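Local coordinates for probable 2-hydroxyhepta-2,4-diene-1,7-dioate isomerase (Thermus thermophilus, PDB 2DFU), which is probably a metal-binding isomerase of the fumarylacetoacetate hydrolase family, acting on 2-hydroxyhepta-2,4-diene-1,7-dioate, at residues A[49-54]-A[78-83]. Residues are numbered along the deposited sequence; the frame is centred on the assembly and turned at random.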
ATOM      1  N   LYS A  49      -3.835   1.304   2.639  1.00 30.36           N
ATOM      2  CA  LYS A  49      -2.538   0.692   2.921  1.00 29.62           C
ATOM      3  C   LYS A  49      -2.559  -0.033   4.264  1.00 29.19           C
ATOM      4  O   LYS A  49      -3.420   0.224   5.102  1.00 30.28           O
ATOM      5  CB  LYS A  49      -1.437   1.757   2.919  1.00 29.44           C
ATOM      6  CG  LYS A  49      -1.629   2.860   3.946  1.00 26.61           C
ATOM      7  CD  LYS A  49      -0.526   3.907   3.822  1.00 28.18           C
ATOM      8  CE  LYS A  49      -0.702   5.025   4.841  1.00 23.61           C
ATOM      9  NZ  LYS A  49      -1.951   5.775   4.580  1.00 25.07           N
ATOM     10  N   ILE A  50      -1.609  -0.940   4.461  1.00 28.96           N
ATOM     11  CA  ILE A  50      -1.525  -1.713   5.697  1.00 26.65           C
ATOM     12  C   ILE A  50      -0.133  -1.561   6.290  1.00 27.87           C
ATOM     13  O   ILE A  50       0.855  -2.000   5.698  1.00 26.85           O
ATOM     14  CB  ILE A  50      -1.824  -3.196   5.408  1.00 29.45           C
ATOM     15  CG1 ILE A  50      -3.254  -3.319   4.867  1.00 30.23           C
ATOM     16  CG2 ILE A  50      -1.651  -4.039   6.670  1.00 26.01           C
ATOM     17  CD1 ILE A  50      -3.467  -4.503   3.958  1.00 33.21           C
ATOM     18  N   VAL A  51      -0.056  -0.917   7.454  1.00 27.96           N
ATOM     19  CA  VAL A  51       1.220  -0.681   8.126  1.00 28.53           C
ATOM     20  C   VAL A  51       1.424  -1.710   9.232  1.00 29.93           C
ATOM     21  O   VAL A  51       0.547  -1.913  10.073  1.00 31.80           O
ATOM     22  CB  VAL A  51       1.263   0.746   8.722  1.00 29.79           C
ATOM     23  CG1 VAL A  51       2.648   1.052   9.241  1.00 29.93           C
ATOM     24  CG2 VAL A  51       0.861   1.763   7.661  1.00 30.36           C
ATOM     25  N   CYS A  52       2.584  -2.362   9.243  1.00 29.99           N
ATOM     26  CA  CYS A  52       2.829  -3.393  10.243  1.00 30.45           C
ATOM     27  C   CYS A  52       4.050  -3.153  11.115  1.00 31.44           C
ATOM     28  O   CYS A  52       5.056  -2.617  10.664  1.00 31.85           O
ATOM     29  CB  CYS A  52       2.967  -4.743   9.552  1.00 29.78           C
ATOM     30  SG  CYS A  52       1.826  -4.948   8.171  1.00 34.55           S
ATOM     31  N   VAL A  53       3.947  -3.578  12.369  1.00 34.03           N
ATOM     32  CA  VAL A  53       5.032  -3.430  13.328  1.00 34.41           C
ATOM     33  C   VAL A  53       5.867  -4.697  13.381  1.00 35.63           C
ATOM     34  O   VAL A  53       5.357  -5.800  13.176  1.00 33.29           O
ATOM     35  CB  VAL A  53       4.489  -3.138  14.747  1.00 34.77           C
ATOM     36  CG1 VAL A  53       5.627  -3.132  15.760  1.00 34.26           C
ATOM     37  CG2 VAL A  53       3.783  -1.788  14.760  1.00 35.87           C
ATOM     38  N   GLY A  54       7.160  -4.534  13.637  1.00 36.93           N
ATOM     39  CA  GLY A  54       8.031  -5.688  13.734  1.00 37.85           C
ATOM     40  C   GLY A  54       7.969  -6.235  15.152  1.00 39.40           C
ATOM     41  O   GLY A  54       6.890  -6.457  15.699  1.00 39.42           O
ATOM     42  N   LEU A  78       8.843  -0.780  11.176  1.00 37.38           N
ATOM     43  CA  LEU A  78       7.646  -0.886  10.345  1.00 33.89           C
ATOM     44  C   LEU A  78       7.861  -1.474   8.957  1.00 34.68           C
ATOM     45  O   LEU A  78       8.961  -1.423   8.407  1.00 35.34           O
ATOM     46  CB  LEU A  78       7.019   0.497  10.167  1.00 33.22           C
ATOM     47  CG  LEU A  78       6.694   1.345  11.398  1.00 35.95           C
ATOM     48  CD1 LEU A  78       6.356   2.759  10.945  1.00 34.59           C
ATOM     49  CD2 LEU A  78       5.535   0.742  12.177  1.00 32.60           C
ATOM     50  N   PHE A  79       6.795  -2.040   8.399  1.00 32.71           N
ATOM     51  CA  PHE A  79       6.824  -2.568   7.044  1.00 32.06           C
ATOM     52  C   PHE A  79       5.409  -2.520   6.486  1.00 31.18           C
ATOM     53  O   PHE A  79       4.433  -2.479   7.242  1.00 30.71           O
ATOM     54  CB  PHE A  79       7.409  -3.991   6.975  1.00 32.19           C
ATOM     55  CG  PHE A  79       6.630  -5.028   7.731  1.00 31.99           C
ATOM     56  CD1 PHE A  79       6.895  -5.275   9.073  1.00 32.53           C
ATOM     57  CD2 PHE A  79       5.669  -5.797   7.085  1.00 31.28           C
ATOM     58  CE1 PHE A  79       6.214  -6.282   9.763  1.00 31.60           C
ATOM     59  CE2 PHE A  79       4.982  -6.806   7.763  1.00 31.55           C
ATOM     60  CZ  PHE A  79       5.254  -7.050   9.102  1.00 31.49           C
ATOM     61  N   LEU A  80       5.299  -2.503   5.162  1.00 31.71           N
ATOM     62  CA  LEU A  80       3.998  -2.418   4.503  1.00 30.36           C
ATOM     63  C   LEU A  80       3.533  -3.705   3.842  1.00 29.52           C
ATOM     64  O   LEU A  80       4.328  -4.581   3.505  1.00 29.26           O
ATOM     65  CB  LEU A  80       4.027  -1.324   3.431  1.00 29.34           C
ATOM     66  CG  LEU A  80       4.432   0.085   3.860  1.00 33.07           C
ATOM     67  CD1 LEU A  80       4.739   0.918   2.617  1.00 33.03           C
ATOM     68  CD2 LEU A  80       3.317   0.732   4.687  1.00 34.51           C
ATOM     69  N   LYS A  81       2.224  -3.796   3.663  1.00 29.33           N
ATOM     70  CA  LYS A  81       1.592  -4.913   2.982  1.00 29.75           C
ATOM     71  C   LYS A  81       0.593  -4.239   2.050  1.00 29.71           C
ATOM     72  O   LYS A  81      -0.020  -3.234   2.411  1.00 28.43           O
ATOM     73  CB  LYS A  81       0.862  -5.834   3.968  1.00 29.50           C
ATOM     74  CG  LYS A  81       1.778  -6.772   4.744  1.00 30.50           C
ATOM     75  CD  LYS A  81       1.056  -7.412   5.928  1.00 34.16           C
ATOM     76  CE  LYS A  81       0.675  -8.865   5.693  1.00 35.12           C
ATOM     77  NZ  LYS A  81       1.801  -9.821   5.885  1.00 28.22           N
ATOM     78  N   GLY A  82       0.457  -4.754   0.837  1.00 29.18           N
ATOM     79  CA  GLY A  82      -0.498  -4.165  -0.078  1.00 29.13           C
ATOM     80  C   GLY A  82      -1.855  -4.789   0.175  1.00 28.15           C
ATOM     81  O   GLY A  82      -1.928  -5.845   0.794  1.00 28.31           O
ATOM     82  N   PRO A  83      -2.952  -4.155  -0.265  1.00 28.77           N
ATOM     83  CA  PRO A  83      -4.298  -4.703  -0.065  1.00 28.25           C
ATOM     84  C   PRO A  83      -4.458  -6.097  -0.682  1.00 28.22           C
ATOM     85  O   PRO A  83      -5.339  -6.856  -0.287  1.00 29.79           O
ATOM     86  CB  PRO A  83      -5.191  -3.666  -0.738  1.00 28.62           C
ATOM     87  CG  PRO A  83      -4.442  -2.383  -0.484  1.00 28.68           C
ATOM     88  CD  PRO A  83      -3.021  -2.782  -0.803  1.00 29.82           C
TER
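Ile50 to Val53 and Leu78 to Lys81 form a buried antiparallel strand pair in the fumarylacetoacetate hydrolase domain; one face is purely aliphatic, the other mixes Ile50, Cys52, Phe79 and Lys81. Cys52 and Phe79 form a hydrogen-bonded pair, with Cys52 N to Phe79 O at 2.7 Å and Phe79 N to Cys52 O at 2.9 Å. Further along, Lys81 N reaches Ile50 O at 3.0 Å, whereas the return bond from Ile50 N to Lys81 O is weak. With CG wedged between backbone N and carbonyl carbon (chi1 62°), the Phe79 ring folds back across the strand gap and receives Cys52 CB over one face, 3.4 Å from its centroid, in a CH-pi contact. Cys52 SG lies obliquely to the same ring and touches Lys81 CD at 3.4 Å. An alanine in place of Phe79 would probably strip Cys52 CB of the ring it packs on, end the oblique sulfur contact and leave Trp158 without its edge-to-face partner. On the reverse face, Leu78 CD2 meets Val51 CG1 and Val53 CG2, while Leu80 CD2 lies against Val51 CG2. Helix 206-214 covers Val51, Val53 and Leu78; on the Phe79 side, Lys81 NZ forms a salt bridge with Asp145 and donates a hydrogen bond to Lys162 O. Beyond 50-53, strand 224-226 continues the sheet in parallel.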